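PDB 4FEW: aminoglycoside 3'-phosphotransferase AphA1-IAB from Acinetobacter baumannii, which phosphorylates kanamycin and related aminoglycosides at the 3'-hydroxyl at the expense of ATP, thereby conferring resistance to these antibiotics. Local coordinates for residues Leu82-His87 with Leu98-Pro103. Sequence-based numbering, arbitrary orientation.
Sequences LPTIKH and LTTAIP. With PP2 (1-tert-butyl-3-(4-chloro-phenyl)-1H-pyrazolo[3,4-D]pyrimidin-4-ylamine), chain H.
Backbone hydrogen bonds pair Lys86 and His87 with Leu98 and, nearer the ligand, Thr84 with Thr100. Lys86 N gives the shorter bond to Leu98 O, 2.8 Å; His87 N adds a weak second one to the same oxygen, and His87 O in turn accepts from Leu98 N. Two residues facing one in this way form a classic beta bulge, which shifts the register after the antiparallel non-hydrogen-bonded pair Ile85 and Thr99. The ring nitrogen His87 ND1 is hydrogen-bonded to OD2 of Asp23, outside the two segments.

Thr84 and Thr100 are joined twice. Thr100 N donates to Thr84 O at 2.9 Å, and the hydroxyl Thr100 OG1 accepts from Thr84 N at 3.2 Å. The second bond depends on the side-chain rotation of Thr100: chi1 of 68° sets OG1 between its own N and carbonyl carbon, while CG2 is turned towards the chain of Lys86, which passes it at about a right angle. Thr84 O also receives a CA-H...O contact from Thr99.

These strands, 85-91 and 94-100, are the hairpin at one edge of the five-stranded antiparallel sheet of the kinase-like N-terminal lobe, and the segment that follows, 101-103, corresponds to the hinge of protein kinases. As in those enzymes, its backbone holds the kinase inhibitor PP2: Ile102 N donates to PP2 N4 at 2.9 Å, and PP2 N25 donates to Ile102 O at 3.0 Å.

Apolar contacts lie at the ligand end. The Pro83 ring lies against Ile102, CD meeting CD1 at 3.6 Å, and its CG reaches PP2 C3 at 3.5 Å. Pro83 CB also sits 3.3 Å from Thr100 O, a buried carbonyl oxygen for which the model has no hydrogen-bond partner. At the bulge, Leu98 CD2 rests on Lys86 CB.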
ATOM      1  N   LEU A  82      -5.841  -8.402   6.758  1.00 22.70           N
ATOM      2  CA  LEU A  82      -6.089  -7.093   6.164  1.00 32.98           C
ATOM      3  C   LEU A  82      -7.283  -6.485   6.853  1.00 41.65           C
ATOM      4  O   LEU A  82      -8.038  -7.191   7.502  1.00 24.94           O
ATOM      5  CB  LEU A  82      -6.457  -7.238   4.680  1.00 20.29           C
ATOM      6  CG  LEU A  82      -5.492  -7.858   3.675  1.00 37.02           C
ATOM      7  CD1 LEU A  82      -5.934  -7.517   2.269  1.00 25.95           C
ATOM      8  CD2 LEU A  82      -4.131  -7.339   3.903  1.00 28.96           C
ATOM      9  N   PRO A  83      -7.490  -5.177   6.680  1.00 24.69           N
ATOM     10  CA  PRO A  83      -8.767  -4.631   7.151  1.00 22.75           C
ATOM     11  C   PRO A  83      -9.959  -5.313   6.455  1.00 24.98           C
ATOM     12  O   PRO A  83      -9.827  -5.761   5.315  1.00 29.89           O
ATOM     13  CB  PRO A  83      -8.668  -3.158   6.749  1.00 22.80           C
ATOM     14  CG  PRO A  83      -7.187  -2.879   6.757  1.00 28.35           C
ATOM     15  CD  PRO A  83      -6.601  -4.129   6.154  1.00 25.39           C
ATOM     16  N   THR A  84     -11.097  -5.406   7.139  1.00 22.55           N
ATOM     17  CA  THR A  84     -12.297  -5.995   6.542  1.00 29.43           C
ATOM     18  C   THR A  84     -13.196  -4.917   5.937  1.00 24.00           C
ATOM     19  O   THR A  84     -13.438  -3.880   6.561  1.00 29.54           O
ATOM     20  CB  THR A  84     -13.095  -6.794   7.586  1.00 35.80           C
ATOM     21  OG1 THR A  84     -12.290  -7.882   8.061  1.00 43.07           O
ATOM     22  CG2 THR A  84     -14.380  -7.339   6.982  1.00 31.84           C
ATOM     23  N   ILE A  85     -13.662  -5.148   4.714  1.00 22.17           N
ATOM     24  CA  ILE A  85     -14.578  -4.215   4.064  1.00 22.63           C
ATOM     25  C   ILE A  85     -15.943  -4.266   4.727  1.00 28.72           C
ATOM     26  O   ILE A  85     -16.560  -5.321   4.823  1.00 26.98           O
ATOM     27  CB  ILE A  85     -14.724  -4.528   2.576  1.00 29.03           C
ATOM     28  CG1 ILE A  85     -13.345  -4.521   1.911  1.00 25.64           C
ATOM     29  CG2 ILE A  85     -15.648  -3.517   1.909  1.00 24.59           C
ATOM     30  CD1 ILE A  85     -13.292  -5.265   0.586  1.00 20.12           C
ATOM     31  N   LYS A  86     -16.411  -3.131   5.220  1.00 26.70           N
ATOM     32  CA  LYS A  86     -17.748  -3.075   5.793  1.00 29.73           C
ATOM     33  C   LYS A  86     -18.756  -2.639   4.739  1.00 28.74           C
ATOM     34  O   LYS A  86     -19.903  -3.097   4.734  1.00 32.79           O
ATOM     35  CB  LYS A  86     -17.805  -2.108   6.982  1.00 31.76           C
ATOM     36  CG  LYS A  86     -17.883  -2.778   8.338  1.00 44.10           C
ATOM     37  CD  LYS A  86     -18.595  -1.875   9.346  1.00 42.11           C
ATOM     38  CE  LYS A  86     -19.284  -2.694  10.435  1.00 68.07           C
ATOM     39  NZ  LYS A  86     -18.344  -3.657  11.081  1.00 62.54           N
ATOM     40  N   HIS A  87     -18.321  -1.752   3.848  1.00 32.27           N
ATOM     41  CA  HIS A  87     -19.221  -1.123   2.899  1.00 31.25           C
ATOM     42  C   HIS A  87     -18.405  -0.341   1.883  1.00 33.33           C
ATOM     43  O   HIS A  87     -17.398   0.275   2.227  1.00 31.71           O
ATOM     44  CB  HIS A  87     -20.165  -0.182   3.652  1.00 34.08           C
ATOM     45  CG  HIS A  87     -21.487   0.017   2.986  1.00 48.07           C
ATOM     46  ND1 HIS A  87     -22.680  -0.027   3.678  1.00 59.41           N
ATOM     47  CD2 HIS A  87     -21.808   0.276   1.697  1.00 30.82           C
ATOM     48  CE1 HIS A  87     -23.680   0.185   2.841  1.00 65.71           C
ATOM     49  NE2 HIS A  87     -23.178   0.368   1.632  1.00 41.58           N
ATOM     50  N   LEU A  98     -15.450   1.939   3.366  1.00 27.82           N
ATOM     51  CA  LEU A  98     -15.498   1.837   4.828  1.00 29.13           C
ATOM     52  C   LEU A  98     -14.896   0.512   5.271  1.00 36.13           C
ATOM     53  O   LEU A  98     -15.391  -0.553   4.900  1.00 25.21           O
ATOM     54  CB  LEU A  98     -16.947   1.930   5.321  1.00 28.42           C
ATOM     55  CG  LEU A  98     -17.224   1.893   6.830  1.00 29.89           C
ATOM     56  CD1 LEU A  98     -16.692   3.134   7.539  1.00 35.47           C
ATOM     57  CD2 LEU A  98     -18.716   1.724   7.105  1.00 33.92           C
ATOM     58  N   THR A  99     -13.834   0.572   6.064  1.00 25.40           N
ATOM     59  CA  THR A  99     -13.169  -0.643   6.519  1.00 24.60           C
ATOM     60  C   THR A  99     -13.036  -0.672   8.034  1.00 36.14           C
ATOM     61  O   THR A  99     -13.077   0.371   8.675  1.00 26.99           O
ATOM     62  CB  THR A  99     -11.774  -0.788   5.894  1.00 23.12           C
ATOM     63  OG1 THR A  99     -10.956   0.328   6.274  1.00 24.60           O
ATOM     64  CG2 THR A  99     -11.887  -0.832   4.378  1.00 22.06           C
ATOM     65  N   THR A 100     -12.886  -1.868   8.604  1.00 29.71           N
ATOM     66  CA  THR A 100     -12.563  -1.995  10.027  1.00 32.27           C
ATOM     67  C   THR A 100     -11.080  -1.740  10.233  1.00 30.50           C
ATOM     68  O   THR A 100     -10.252  -2.186   9.442  1.00 43.44           O
ATOM     69  CB  THR A 100     -12.898  -3.390  10.606  1.00 36.99           C
ATOM     70  OG1 THR A 100     -12.023  -4.374  10.034  1.00 37.37           O
ATOM     71  CG2 THR A 100     -14.361  -3.761  10.352  1.00 27.74           C
ATOM     72  N   ALA A 101     -10.750  -1.014  11.295  1.00 28.17           N
ATOM     73  CA  ALA A 101      -9.360  -0.698  11.581  1.00 32.02           C
ATOM     74  C   ALA A 101      -8.647  -1.935  12.096  1.00 45.76           C
ATOM     75  O   ALA A 101      -9.247  -2.792  12.738  1.00 35.89           O
ATOM     76  CB  ALA A 101      -9.258   0.454  12.602  1.00 31.78           C
ATOM     77  N   ILE A 102      -7.366  -2.040  11.780  1.00 29.27           N
ATOM     78  CA  ILE A 102      -6.512  -2.992  12.450  1.00 26.33           C
ATOM     79  C   ILE A 102      -5.926  -2.283  13.663  1.00 27.94           C
ATOM     80  O   ILE A 102      -5.173  -1.323  13.521  1.00 32.20           O
ATOM     81  CB  ILE A 102      -5.395  -3.457  11.526  1.00 32.67           C
ATOM     82  CG1 ILE A 102      -5.991  -4.134  10.292  1.00 26.13           C
ATOM     83  CG2 ILE A 102      -4.467  -4.409  12.263  1.00 33.48           C
ATOM     84  CD1 ILE A 102      -4.947  -4.637   9.339  1.00 32.47           C
ATOM     85  N   PRO A 103      -6.293  -2.737  14.864  1.00 29.29           N
ATOM     86  CA  PRO A 103      -5.826  -2.067  16.084  1.00 31.23           C
ATOM     87  C   PRO A 103      -4.307  -2.097  16.220  1.00 43.37           C
ATOM     88  O   PRO A 103      -3.674  -3.061  15.804  1.00 30.87           O
ATOM     89  CB  PRO A 103      -6.499  -2.862  17.213  1.00 41.24           C
ATOM     90  CG  PRO A 103      -6.860  -4.183  16.608  1.00 33.69           C
ATOM     91  CD  PRO A 103      -7.092  -3.945  15.140  1.00 31.43           C
TER
HETATM   92  C1  PP2 H 302      -6.045   2.050   8.190  0.87 22.70           C
HETATM   93  N2  PP2 H 302      -6.839   1.026   7.839  0.87 23.25           N
HETATM   94  C3  PP2 H 302      -7.044   0.033   8.674  0.87 26.29           C
HETATM   95  N4  PP2 H 302      -6.473   0.012   9.865  0.87 16.99           N
HETATM   96  C5  PP2 H 302      -5.662   0.989  10.281  0.87 30.05           C
HETATM   97  C6  PP2 H 302      -5.417   2.068   9.429  0.87 15.80           C
HETATM   98  C8  PP2 H 302      -4.691   3.272   9.418  0.87 31.23           C
HETATM   99  N9  PP2 H 302      -4.911   3.855   8.241  0.87 23.30           N
HETATM  100  N10 PP2 H 302      -5.674   3.166   7.556  0.87 30.69           N
HETATM  101  C11 PP2 H 302      -3.878   3.822  10.407  0.87 31.48           C
HETATM  102  C12 PP2 H 302      -3.652   3.220  11.635  0.87 81.80           C
HETATM  103  C13 PP2 H 302      -2.844   3.808  12.593  0.87 85.15           C
HETATM  104  C14 PP2 H 302      -2.252   5.031  12.323  0.87 46.58           C
HETATM  105  C15 PP2 H 302      -2.471   5.657  11.101  0.87115.25           C
HETATM  106  C16 PP2 H 302      -3.286   5.054  10.149  0.87 73.45           C
HETATM  107  C22 PP2 H 302      -6.093   3.548   6.181  0.87 22.82           C
HETATM  108  C23 PP2 H 302      -7.596   3.790   6.163  0.87 16.04           C
HETATM  109  C24 PP2 H 302      -5.323   4.814   5.813  0.87 32.07           C
HETATM  110  C25 PP2 H 302      -5.716   2.423   5.202  0.87 31.35           C
HETATM  111  N25 PP2 H 302      -5.146   0.864  11.497  0.87 26.51           N
HETATM  112 CL   PP2 H 302      -1.241   5.765  13.516  0.87 70.80          CL